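Local coordinates for protein transmembrane oligosaccharyl transferase (Archaeoglobus fulgidus, PDB 3WAJ) that belongs to the STT3/AglB family of oligosaccharyl transferases, pairing a multi-helix membrane region of the GT-C clan with a globular C-terminal part, at residues M695-D700 with K800-R805; T742-Y747 with A766-V771. One frame throughout, in Å; residues are numbered along the deposited sequence.

Both contacts lie in the C-terminal part of the chain, on the same side of its centre, with their own centres 14 Å apart. Contact 1 ties the edge strand 693-698 of the five-stranded mixed sheet to a hairpin turn of the peripheral domain; contact 2 brings helix 740-755 against the loop that leads into strand 771-776, the neighbour of that edge strand. Segment 766-771 joins them: E698 OE1 probably accepts a hydrogen bond from G769 N at 2.8 Å, and R805 CZ packs on S768 CB at 3.6 Å. The zinc site of D47, D161 and H163 includes no residue from either contact.

Contact 1 (M695-D700 with K800-R805); sequences MIYESD and KTNQNR
E698 reaches from the end of strand 693-698 to R805, whose guanidinium takes its carboxylate side-on with two nitrogens. R805 NE lies 2.8 Å from E698 OE2, on the syn lone pair, whereas R805 NH2 meets E698 OE1 at 2.6 Å from above the carboxylate plane; the two planes are turned 54° apart. T801 OG1 donates to E698 OE2 from the anti side, so this oxygen is gripped twice. Together with the probable bond from G769 N, these donors would favour an ionised glutamate. R805 has a second salt-bridge partner in D686, on NH1. Beside this buried polar cluster, M695 CE packs 3.4 Å from T801 CG2, and F774 and F807 extend the apolar surroundings.

The partner segment is the turn of a beta hairpin between strands 792-800 and 806-814: T801 to N804 make a type I turn, and T801 OG1 also accepts from Q803 N in an ST turn. From this turn N802 works as a two-pronged clamp on the E698 backbone. Its OD1 receives E698 N at 3.1 Å on a lone pair, while ND2 donates to E698 O and lies over one face of the Y697 ring, 3.6 Å from CE2.

On the partly exposed side, next to N802, Q803 folds back at chi2 (-61°). Its NE2 gives E698 O a second, nearly straight bond of 3.1 Å (176°), and CG rests against E698 CG. The OE1 side of this amide fits less closely, its nearest approach being 4.1 Å, to D700 CA.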
ATOM      1  N   MET A 695     -28.376   6.698  -1.212  1.00 36.25           N
ATOM      2  CA  MET A 695     -27.614   5.753  -2.013  1.00 34.13           C
ATOM      3  C   MET A 695     -27.874   6.079  -3.482  1.00 34.15           C
ATOM      4  O   MET A 695     -28.993   6.441  -3.851  1.00 34.67           O
ATOM      5  CB  MET A 695     -28.033   4.325  -1.676  1.00 37.81           C
ATOM      6  CG  MET A 695     -27.377   3.234  -2.519  1.00 42.64           C
ATOM      7  SD  MET A 695     -27.569   1.648  -1.704  1.00 42.55           S
ATOM      8  CE  MET A 695     -27.586   0.656  -3.133  1.00 91.91           C
ATOM      9  N   ILE A 696     -26.846   5.979  -4.319  1.00 32.24           N
ATOM     10  CA  ILE A 696     -27.047   6.239  -5.744  1.00 36.45           C
ATOM     11  C   ILE A 696     -26.673   5.055  -6.620  1.00 38.35           C
ATOM     12  O   ILE A 696     -27.086   4.984  -7.786  1.00 41.85           O
ATOM     13  CB  ILE A 696     -26.300   7.491  -6.219  1.00 32.33           C
ATOM     14  CG1 ILE A 696     -24.800   7.343  -5.988  1.00 36.63           C
ATOM     15  CG2 ILE A 696     -26.835   8.721  -5.520  1.00 26.46           C
ATOM     16  CD1 ILE A 696     -24.000   8.566  -6.427  1.00 37.92           C
ATOM     17  N   TYR A 697     -25.896   4.135  -6.047  1.00 33.28           N
ATOM     18  CA  TYR A 697     -25.380   2.958  -6.755  1.00 32.16           C
ATOM     19  C   TYR A 697     -24.833   1.922  -5.769  1.00 29.62           C
ATOM     20  O   TYR A 697     -24.218   2.287  -4.763  1.00 30.29           O
ATOM     21  CB  TYR A 697     -24.260   3.396  -7.717  1.00 30.88           C
ATOM     22  CG  TYR A 697     -23.523   2.280  -8.447  1.00 35.76           C
ATOM     23  CD1 TYR A 697     -22.491   1.566  -7.831  1.00 32.39           C
ATOM     24  CD2 TYR A 697     -23.815   1.980  -9.777  1.00 32.78           C
ATOM     25  CE1 TYR A 697     -21.794   0.559  -8.516  1.00 33.55           C
ATOM     26  CE2 TYR A 697     -23.128   0.981 -10.461  1.00 31.82           C
ATOM     27  CZ  TYR A 697     -22.122   0.277  -9.825  1.00 34.30           C
ATOM     28  OH  TYR A 697     -21.446  -0.709 -10.499  1.00 36.39           O
ATOM     29  N   GLU A 698     -25.039   0.638  -6.056  1.00 34.65           N
ATOM     30  CA  GLU A 698     -24.271  -0.425  -5.387  1.00 37.33           C
ATOM     31  C   GLU A 698     -23.813  -1.462  -6.407  1.00 36.27           C
ATOM     32  O   GLU A 698     -24.423  -1.629  -7.462  1.00 35.84           O
ATOM     33  CB  GLU A 698     -25.067  -1.112  -4.265  1.00 35.36           C
ATOM     34  CG  GLU A 698     -26.207  -2.023  -4.753  1.00 35.78           C
ATOM     35  CD  GLU A 698     -26.862  -2.827  -3.610  1.00 40.87           C
ATOM     36  OE1 GLU A 698     -26.248  -2.967  -2.523  1.00 41.83           O
ATOM     37  OE2 GLU A 698     -27.996  -3.334  -3.789  1.00 38.04           O
ATOM     38  N   SER A 699     -22.724  -2.153  -6.089  1.00 34.36           N
ATOM     39  CA  SER A 699     -22.206  -3.217  -6.942  1.00 30.55           C
ATOM     40  C   SER A 699     -22.940  -4.506  -6.668  1.00 32.92           C
ATOM     41  O   SER A 699     -23.825  -4.572  -5.812  1.00 39.07           O
ATOM     42  CB  SER A 699     -20.749  -3.471  -6.618  1.00 31.85           C
ATOM     43  OG  SER A 699     -20.612  -3.929  -5.285  1.00 26.79           O
ATOM     44  N   ASP A 700     -22.518  -5.541  -7.379  1.00 35.92           N
ATOM     45  CA  ASP A 700     -22.941  -6.900  -7.129  1.00 42.37           C
ATOM     46  C   ASP A 700     -22.552  -7.375  -5.711  1.00 45.09           C
ATOM     47  O   ASP A 700     -21.767  -6.718  -5.011  1.00 49.61           O
ATOM     48  CB  ASP A 700     -22.298  -7.802  -8.179  1.00 44.44           C
ATOM     49  CG  ASP A 700     -23.144  -9.010  -8.499  1.00 52.56           C
ATOM     50  OD1 ASP A 700     -24.086  -9.297  -7.718  1.00 45.61           O
ATOM     51  OD2 ASP A 700     -22.861  -9.670  -9.528  1.00 61.36           O
ATOM     52  N   LYS A 800     -35.181   1.014  -4.228  1.00 45.21           N
ATOM     53  CA  LYS A 800     -34.701  -0.111  -5.038  1.00 45.29           C
ATOM     54  C   LYS A 800     -33.339   0.191  -5.675  1.00 45.64           C
ATOM     55  O   LYS A 800     -33.164   1.213  -6.346  1.00 49.27           O
ATOM     56  CB  LYS A 800     -35.703  -0.458  -6.137  1.00 46.01           C
ATOM     57  CG  LYS A 800     -35.432  -1.785  -6.860  1.00 47.76           C
ATOM     58  CD  LYS A 800     -36.458  -2.003  -7.976  1.00 52.04           C
ATOM     59  CE  LYS A 800     -36.202  -3.280  -8.756  1.00 62.48           C
ATOM     60  NZ  LYS A 800     -36.900  -3.287 -10.093  1.00 72.32           N
ATOM     61  N   THR A 801     -32.383  -0.714  -5.486  1.00 38.67           N
ATOM     62  CA  THR A 801     -31.033  -0.505  -5.994  1.00 45.75           C
ATOM     63  C   THR A 801     -30.919  -1.066  -7.400  1.00 46.19           C
ATOM     64  O   THR A 801     -31.751  -1.866  -7.825  1.00 46.96           O
ATOM     65  CB  THR A 801     -29.987  -1.177  -5.083  1.00 42.05           C
ATOM     66  OG1 THR A 801     -29.850  -2.559  -5.445  1.00 38.19           O
ATOM     67  CG2 THR A 801     -30.425  -1.080  -3.620  1.00 37.26           C
ATOM     68  N   ASN A 802     -29.861  -0.682  -8.106  1.00 44.21           N
ATOM     69  CA  ASN A 802     -29.598  -1.205  -9.443  1.00 39.70           C
ATOM     70  C   ASN A 802     -29.294  -2.700  -9.463  1.00 44.86           C
ATOM     71  O   ASN A 802     -28.985  -3.252 -10.512  1.00 53.07           O
ATOM     72  CB  ASN A 802     -28.430  -0.454 -10.068  1.00 36.42           C
ATOM     73  CG  ASN A 802     -27.241  -0.365  -9.135  1.00 34.87           C
ATOM     74  OD1 ASN A 802     -27.367   0.066  -7.978  1.00 34.45           O
ATOM     75  ND2 ASN A 802     -26.081  -0.808  -9.615  1.00 36.46           N
ATOM     76  N   GLN A 803     -29.349  -3.350  -8.303  1.00 44.04           N
ATOM     77  CA  GLN A 803     -29.205  -4.802  -8.217  1.00 46.25           C
ATOM     78  C   GLN A 803     -30.563  -5.412  -7.952  1.00 49.16           C
ATOM     79  O   GLN A 803     -30.660  -6.591  -7.618  1.00 48.53           O
ATOM     80  CB  GLN A 803     -28.260  -5.198  -7.081  1.00 44.91           C
ATOM     81  CG  GLN A 803     -26.869  -4.608  -7.200  1.00 42.53           C
ATOM     82  CD  GLN A 803     -26.164  -5.049  -8.460  1.00 41.75           C
ATOM     83  OE1 GLN A 803     -26.489  -6.091  -9.039  1.00 49.97           O
ATOM     84  NE2 GLN A 803     -25.191  -4.261  -8.897  1.00 34.07           N
ATOM     85  N   ASN A 804     -31.601  -4.591  -8.089  1.00 54.30           N
ATOM     86  CA  ASN A 804     -32.977  -5.005  -7.833  1.00 59.99           C
ATOM     87  C   ASN A 804     -33.126  -5.595  -6.435  1.00 57.18           C
ATOM     88  O   ASN A 804     -33.707  -6.670  -6.249  1.00 60.44           O
ATOM     89  CB  ASN A 804     -33.487  -5.957  -8.931  1.00 65.72           C
ATOM     90  CG  ASN A 804     -33.473  -5.313 -10.323  1.00 73.18           C
ATOM     91  OD1 ASN A 804     -33.692  -4.107 -10.470  1.00 73.16           O
ATOM     92  ND2 ASN A 804     -33.199  -6.119 -11.346  1.00 77.56           N
ATOM     93  N   ARG A 805     -32.561  -4.877  -5.467  1.00 47.01           N
ATOM     94  CA  ARG A 805     -32.711  -5.176  -4.046  1.00 40.13           C
ATOM     95  C   ARG A 805     -33.461  -4.020  -3.415  1.00 45.17           C
ATOM     96  O   ARG A 805     -33.273  -2.863  -3.814  1.00 52.68           O
ATOM     97  CB  ARG A 805     -31.340  -5.319  -3.386  1.00 33.25           C
ATOM     98  CG  ARG A 805     -31.368  -5.385  -1.865  1.00 37.75           C
ATOM     99  CD  ARG A 805     -29.963  -5.629  -1.311  1.00 38.85           C
ATOM    100  NE  ARG A 805     -29.085  -4.470  -1.465  1.00 34.22           N
ATOM    101  CZ  ARG A 805     -28.957  -3.502  -0.557  1.00 40.79           C
ATOM    102  NH1 ARG A 805     -29.643  -3.559   0.573  1.00 29.07           N
ATOM    103  NH2 ARG A 805     -28.144  -2.474  -0.778  1.00 46.80           N
TER

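Contact 2 (T742-Y747 with A766-V771)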
ATOM      1  N   THR A 742     -21.454 -13.043   5.021  1.00 32.97           N
ATOM      2  CA  THR A 742     -22.082 -13.700   6.158  1.00 37.39           C
ATOM      3  C   THR A 742     -21.906 -12.856   7.428  1.00 31.93           C
ATOM      4  O   THR A 742     -22.826 -12.740   8.260  1.00 34.29           O
ATOM      5  CB  THR A 742     -21.529 -15.107   6.343  1.00 35.25           C
ATOM      6  OG1 THR A 742     -21.878 -15.889   5.196  1.00 38.28           O
ATOM      7  CG2 THR A 742     -22.091 -15.750   7.597  1.00 31.81           C
ATOM      8  N   GLN A 743     -20.743 -12.241   7.577  1.00 33.97           N
ATOM      9  CA  GLN A 743     -20.525 -11.392   8.749  1.00 33.06           C
ATOM     10  C   GLN A 743     -21.541 -10.276   8.806  1.00 30.89           C
ATOM     11  O   GLN A 743     -22.057  -9.955   9.874  1.00 31.09           O
ATOM     12  CB  GLN A 743     -19.114 -10.825   8.752  1.00 28.60           C
ATOM     13  CG  GLN A 743     -18.042 -11.876   8.820  1.00 29.33           C
ATOM     14  CD  GLN A 743     -16.690 -11.257   9.023  1.00 28.77           C
ATOM     15  OE1 GLN A 743     -16.598 -10.101   9.422  1.00 34.25           O
ATOM     16  NE2 GLN A 743     -15.628 -12.011   8.740  1.00 25.57           N
ATOM     17  N   GLU A 744     -21.821  -9.678   7.652  1.00 30.58           N
ATOM     18  CA  GLU A 744     -22.799  -8.590   7.586  1.00 34.92           C
ATOM     19  C   GLU A 744     -24.204  -9.110   7.960  1.00 39.62           C
ATOM     20  O   GLU A 744     -24.940  -8.463   8.720  1.00 35.06           O
ATOM     21  CB  GLU A 744     -22.807  -7.974   6.183  1.00 30.27           C
ATOM     22  CG  GLU A 744     -24.063  -7.170   5.868  1.00 35.30           C
ATOM     23  CD  GLU A 744     -24.042  -6.579   4.456  1.00 46.03           C
ATOM     24  OE1 GLU A 744     -25.088  -6.618   3.764  1.00 45.62           O
ATOM     25  OE2 GLU A 744     -22.975  -6.066   4.043  1.00 46.95           O
ATOM     26  N   VAL A 745     -24.559 -10.282   7.426  1.00 30.04           N
ATOM     27  CA  VAL A 745     -25.825 -10.927   7.777  1.00 37.19           C
ATOM     28  C   VAL A 745     -25.900 -11.116   9.287  1.00 32.01           C
ATOM     29  O   VAL A 745     -26.897 -10.775   9.908  1.00 28.59           O
ATOM     30  CB  VAL A 745     -26.034 -12.283   7.039  1.00 26.65           C
ATOM     31  CG1 VAL A 745     -27.195 -13.028   7.633  1.00 25.14           C
ATOM     32  CG2 VAL A 745     -26.292 -12.046   5.545  1.00 27.88           C
ATOM     33  N   LEU A 746     -24.828 -11.627   9.883  1.00 28.57           N
ATOM     34  CA  LEU A 746     -24.818 -11.813  11.328  1.00 33.65           C
ATOM     35  C   LEU A 746     -24.874 -10.482  12.113  1.00 35.51           C
ATOM     36  O   LEU A 746     -25.556 -10.384  13.139  1.00 38.97           O
ATOM     37  CB  LEU A 746     -23.628 -12.679  11.745  1.00 34.58           C
ATOM     38  CG  LEU A 746     -23.679 -14.113  11.202  1.00 35.46           C
ATOM     39  CD1 LEU A 746     -22.469 -14.940  11.668  1.00 31.95           C
ATOM     40  CD2 LEU A 746     -24.985 -14.784  11.610  1.00 29.51           C
ATOM     41  N   TYR A 747     -24.163  -9.466  11.634  1.00 32.00           N
ATOM     42  CA  TYR A 747     -24.214  -8.139  12.243  1.00 27.93           C
ATOM     43  C   TYR A 747     -25.653  -7.653  12.305  1.00 30.06           C
ATOM     44  O   TYR A 747     -26.094  -7.125  13.330  1.00 30.58           O
ATOM     45  CB  TYR A 747     -23.437  -7.141  11.388  1.00 34.00           C
ATOM     46  CG  TYR A 747     -21.954  -7.126  11.595  1.00 32.04           C
ATOM     47  CD1 TYR A 747     -21.309  -8.164  12.241  1.00 28.17           C
ATOM     48  CD2 TYR A 747     -21.198  -6.049  11.166  1.00 31.94           C
ATOM     49  CE1 TYR A 747     -19.935  -8.133  12.444  1.00 30.87           C
ATOM     50  CE2 TYR A 747     -19.824  -6.003  11.369  1.00 31.79           C
ATOM     51  CZ  TYR A 747     -19.199  -7.048  12.004  1.00 31.40           C
ATOM     52  OH  TYR A 747     -17.828  -7.012  12.186  1.00 31.45           O
ATOM     53  N   ALA A 766     -30.275  -9.764   5.290  1.00 37.00           N
ATOM     54  CA  ALA A 766     -29.962 -10.039   3.886  1.00 32.41           C
ATOM     55  C   ALA A 766     -28.607  -9.456   3.523  1.00 35.73           C
ATOM     56  O   ALA A 766     -28.187  -8.455   4.112  1.00 39.27           O
ATOM     57  CB  ALA A 766     -31.029  -9.446   2.981  1.00 26.01           C
ATOM     58  N   PRO A 767     -27.925 -10.065   2.534  1.00 28.62           N
ATOM     59  CA  PRO A 767     -26.651  -9.474   2.131  1.00 25.88           C
ATOM     60  C   PRO A 767     -26.922  -8.262   1.235  1.00 33.07           C
ATOM     61  O   PRO A 767     -28.080  -7.913   1.040  1.00 33.08           O
ATOM     62  CB  PRO A 767     -25.975 -10.604   1.342  1.00 22.83           C
ATOM     63  CG  PRO A 767     -27.110 -11.365   0.720  1.00 26.10           C
ATOM     64  CD  PRO A 767     -28.250 -11.284   1.761  1.00 30.39           C
ATOM     65  N   SER A 768     -25.878  -7.630   0.708  1.00 35.46           N
ATOM     66  CA  SER A 768     -26.024  -6.384  -0.042  1.00 34.79           C
ATOM     67  C   SER A 768     -24.764  -6.202  -0.880  1.00 36.39           C
ATOM     68  O   SER A 768     -23.834  -7.027  -0.814  1.00 32.07           O
ATOM     69  CB  SER A 768     -26.186  -5.211   0.914  1.00 34.33           C
ATOM     70  OG  SER A 768     -24.945  -4.936   1.567  1.00 36.51           O
ATOM     71  N   GLY A 769     -24.717  -5.125  -1.657  1.00 37.33           N
ATOM     72  CA  GLY A 769     -23.584  -4.905  -2.540  1.00 34.41           C
ATOM     73  C   GLY A 769     -22.275  -4.737  -1.782  1.00 33.01           C
ATOM     74  O   GLY A 769     -22.214  -4.059  -0.730  1.00 34.68           O
ATOM     75  N   TYR A 770     -21.223  -5.343  -2.331  1.00 30.00           N
ATOM     76  CA  TYR A 770     -19.861  -5.210  -1.802  1.00 35.54           C
ATOM     77  C   TYR A 770     -19.460  -3.734  -1.697  1.00 36.28           C
ATOM     78  O   TYR A 770     -18.916  -3.295  -0.679  1.00 37.88           O
ATOM     79  CB  TYR A 770     -18.888  -5.937  -2.730  1.00 31.73           C
ATOM     80  CG  TYR A 770     -17.522  -6.235  -2.145  1.00 36.47           C
ATOM     81  CD1 TYR A 770     -17.134  -7.540  -1.886  1.00 32.79           C
ATOM     82  CD2 TYR A 770     -16.598  -5.217  -1.892  1.00 34.34           C
ATOM     83  CE1 TYR A 770     -15.875  -7.827  -1.377  1.00 27.30           C
ATOM     84  CE2 TYR A 770     -15.339  -5.501  -1.375  1.00 25.11           C
ATOM     85  CZ  TYR A 770     -14.992  -6.809  -1.117  1.00 29.12           C
ATOM     86  OH  TYR A 770     -13.762  -7.113  -0.602  1.00 37.71           O
ATOM     87  N   VAL A 771     -19.726  -2.980  -2.761  1.00 29.30           N
ATOM     88  CA  VAL A 771     -19.399  -1.558  -2.795  1.00 31.90           C
ATOM     89  C   VAL A 771     -20.673  -0.739  -2.921  1.00 31.10           C
ATOM     90  O   VAL A 771     -21.532  -1.059  -3.736  1.00 38.17           O
ATOM     91  CB  VAL A 771     -18.469  -1.219  -3.972  1.00 31.02           C
ATOM     92  CG1 VAL A 771     -18.070   0.259  -3.920  1.00 27.49           C
ATOM     93  CG2 VAL A 771     -17.232  -2.090  -3.937  1.00 26.99           C
TER
HETATM   94  O   HOH W   1     -21.991  -5.504   1.671  1.00 34.37           O
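E744 crosses from helix 740-755 to S768 in the loop ahead of strand 771-776. Its CB points toward that loop, and CG stands anti to the backbone N (chi1 161°). From there the extended chain carries CD to 3.4 Å from S768 OG. At the tip the two oxygens divide the work. S768 OG donates to OE1 at 2.8 Å, arriving on the syn lone pair; K748, one turn further along the helix, forms a salt bridge with the same oxygen, a pairing that would favour a charged carboxylate. On the other side of the carboxylate, a water lies 2.6 Å from E744 OE2 and 2.8 Å from G769 O, placed to bridge the glutamate to the loop backbone just beyond the serine.

Beside this polar link, V745 provides an apolar one: its CG2 lies 4.0 Å from P767 N and 4.3 Å from P767 CD, lightly covering the loop at A766 and P767. K748 also donates to A766 O, so one lysine serves both the helix and the loop. V745 continues onto V720 and A724 of helix 717-732, E744 touches I612 of helix 612-615, and past G769 the loop runs into strand 771-776, where V771 packs on helix 501-513.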